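PDB 5EWQ: amidase from Bacillus anthracis, which probably hydrolyses carboxylic acid amides to the acid and ammonia, as an amidase-signature family enzyme related to the GatA amidotransferase subunit. Local coordinates for residues A[191-195]-A[234-238]. Residues are numbered along the deposited sequence.
Sequences LNPYG and AQQSV
One asparagine carboxamide works in two directions here: Asn-192 shapes its own loop with OD1 and holds a distant backbone with ND2. Asn-192 OD1 accepts from Tyr-194 N at 3.0 Å, an Asx turn, while Asn-192 O receives Gly-195 N at 2.9 Å, closing a type I beta turn over residues 192-195. Pro-193 suits the second position, its ring holding phi near -60°; Tyr-194 follows at phi/psi -90/-5.

Segment 234-238 leaves helix 230-235 and turns towards strand 239-242 through Ser-237, left-handed helical at 55/52. The CA atoms of Asn-192 and Gln-236 lie 6.6 Å apart. With chi1 t, Asn-192 ND2 donates to Gln-235 O (2.9 Å, 161°) and also bonds Asp-200 O. Gln-236, chi1 m and chi2 t, places CG 3.6 Å from Asn-192 ND2 and OE1 3.6 Å from Pro-193 CD; its amide offers both acceptor and donor, OE1 bonding Thr-210 OG1 and NE2 Thr-201 O. Tyr-194, chi1 m, presents its ring edge to Gln-236 O, CE2 at 3.1 Å, and carries a hydroxyl out to Lys-509 O; Tyr-194 OH passes 3.5 Å from CB of Ser-237, small enough to sit close, whose OG pairs with Tyr-473 OH.

Within the amidase fold this joins a loop to a helix exit, and the chemistry implies polar but uncharged cohesion: Asn-192 ND2, Gln-236 NE2 and Tyr-194 OH meet carbonyls, Gln-236 OE1 and Ser-237 OG hydroxyls.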
ATOM      1  N   LEU A 191       0.118  10.709  10.311  1.00 20.85           N
ATOM      2  CA  LEU A 191       1.435  11.155  10.755  1.00 21.69           C
ATOM      3  C   LEU A 191       2.498  10.075  10.557  1.00 36.75           C
ATOM      4  O   LEU A 191       2.228   8.885  10.714  1.00 46.34           O
ATOM      5  CB  LEU A 191       1.387  11.581  12.223  1.00 32.30           C
ATOM      6  CG  LEU A 191       0.445  12.743  12.546  1.00 36.96           C
ATOM      7  CD1 LEU A 191       0.576  13.142  14.006  1.00 40.96           C
ATOM      8  CD2 LEU A 191       0.712  13.933  11.633  1.00 21.08           C
ATOM      9  N   ASN A 192       3.706  10.503  10.202  1.00 28.69           N
ATOM     10  CA  ASN A 192       4.816   9.584   9.985  1.00 28.65           C
ATOM     11  C   ASN A 192       5.433   9.169  11.316  1.00 33.07           C
ATOM     12  O   ASN A 192       5.921  10.015  12.064  1.00 31.83           O
ATOM     13  CB  ASN A 192       5.870  10.227   9.076  1.00 33.06           C
ATOM     14  CG  ASN A 192       6.889   9.227   8.549  1.00 33.87           C
ATOM     15  OD1 ASN A 192       7.363   8.354   9.278  1.00 30.93           O
ATOM     16  ND2 ASN A 192       7.231   9.356   7.273  1.00 38.66           N
ATOM     17  N   PRO A 193       5.414   7.859  11.610  1.00 39.81           N
ATOM     18  CA  PRO A 193       5.896   7.299  12.879  1.00 36.00           C
ATOM     19  C   PRO A 193       7.373   7.579  13.159  1.00 41.05           C
ATOM     20  O   PRO A 193       7.805   7.448  14.304  1.00 51.14           O
ATOM     21  CB  PRO A 193       5.655   5.792  12.712  1.00 31.88           C
ATOM     22  CG  PRO A 193       5.556   5.575  11.239  1.00 28.05           C
ATOM     23  CD  PRO A 193       4.911   6.811  10.705  1.00 33.39           C
ATOM     24  N   TYR A 194       8.129   7.957  12.135  1.00 46.94           N
ATOM     25  CA  TYR A 194       9.547   8.255  12.308  1.00 35.33           C
ATOM     26  C   TYR A 194       9.780   9.724  12.641  1.00 33.73           C
ATOM     27  O   TYR A 194      10.908  10.137  12.914  1.00 42.88           O
ATOM     28  CB  TYR A 194      10.331   7.870  11.053  1.00 31.33           C
ATOM     29  CG  TYR A 194      10.514   6.380  10.895  1.00 35.44           C
ATOM     30  CD1 TYR A 194      11.590   5.729  11.483  1.00 34.42           C
ATOM     31  CD2 TYR A 194       9.609   5.623  10.163  1.00 36.79           C
ATOM     32  CE1 TYR A 194      11.762   4.366  11.346  1.00 35.59           C
ATOM     33  CE2 TYR A 194       9.773   4.258  10.020  1.00 39.29           C
ATOM     34  CZ  TYR A 194      10.853   3.636  10.614  1.00 39.91           C
ATOM     35  OH  TYR A 194      11.021   2.278  10.475  1.00 36.23           O
ATOM     36  N   GLY A 195       8.709  10.510  12.622  1.00 33.94           N
ATOM     37  CA  GLY A 195       8.794  11.923  12.939  1.00 35.03           C
ATOM     38  C   GLY A 195       7.561  12.689  12.502  1.00 35.09           C
ATOM     39  O   GLY A 195       7.543  13.271  11.417  1.00 36.97           O
ATOM     40  N   ALA A 234       8.487   3.913   1.015  1.00 31.24           N
ATOM     41  CA  ALA A 234       9.854   4.408   1.111  1.00 40.00           C
ATOM     42  C   ALA A 234       9.961   5.521   2.146  1.00 31.20           C
ATOM     43  O   ALA A 234      11.001   5.696   2.781  1.00 43.01           O
ATOM     44  CB  ALA A 234      10.334   4.900  -0.246  1.00 37.81           C
ATOM     45  N   GLN A 235       8.876   6.267   2.315  1.00 30.21           N
ATOM     46  CA  GLN A 235       8.866   7.416   3.212  1.00 30.84           C
ATOM     47  C   GLN A 235       8.672   6.995   4.669  1.00 38.95           C
ATOM     48  O   GLN A 235       8.925   7.772   5.590  1.00 42.10           O
ATOM     49  CB  GLN A 235       7.771   8.401   2.791  1.00 27.00           C
ATOM     50  CG  GLN A 235       7.856   9.768   3.451  1.00 31.34           C
ATOM     51  CD  GLN A 235       9.115  10.529   3.080  1.00 36.70           C
ATOM     52  OE1 GLN A 235       9.753  10.246   2.065  1.00 58.47           O
ATOM     53  NE2 GLN A 235       9.480  11.501   3.907  1.00 37.99           N
ATOM     54  N   GLN A 236       8.227   5.760   4.874  1.00 28.78           N
ATOM     55  CA  GLN A 236       7.991   5.255   6.221  1.00 28.96           C
ATOM     56  C   GLN A 236       8.761   3.961   6.474  1.00 31.01           C
ATOM     57  O   GLN A 236       8.435   3.201   7.387  1.00 38.69           O
ATOM     58  CB  GLN A 236       6.495   5.041   6.453  1.00 27.71           C
ATOM     59  CG  GLN A 236       5.662   6.295   6.226  1.00 33.07           C
ATOM     60  CD  GLN A 236       4.213   6.116   6.621  1.00 37.87           C
ATOM     61  OE1 GLN A 236       3.900   5.367   7.544  1.00 43.23           O
ATOM     62  NE2 GLN A 236       3.319   6.806   5.923  1.00 37.32           N
ATOM     63  N   SER A 237       9.777   3.723   5.648  1.00 32.03           N
ATOM     64  CA  SER A 237      10.715   2.616   5.828  1.00 38.20           C
ATOM     65  C   SER A 237      10.044   1.245   5.921  1.00 34.73           C
ATOM     66  O   SER A 237      10.291   0.493   6.862  1.00 40.23           O
ATOM     67  CB  SER A 237      11.569   2.855   7.076  1.00 35.05           C
ATOM     68  OG  SER A 237      12.599   1.889   7.187  1.00 42.59           O
ATOM     69  N   VAL A 238       9.196   0.928   4.948  1.00 34.12           N
ATOM     70  CA  VAL A 238       8.579  -0.394   4.873  1.00 39.72           C
ATOM     71  C   VAL A 238       8.597  -0.912   3.439  1.00 48.31           C
ATOM     72  O   VAL A 238       8.911  -0.172   2.507  1.00 48.46           O
ATOM     73  CB  VAL A 238       7.123  -0.387   5.392  1.00 33.61           C
ATOM     74  CG1 VAL A 238       7.087  -0.171   6.897  1.00 33.47           C
ATOM     75  CG2 VAL A 238       6.301   0.667   4.673  1.00 31.64           C
TER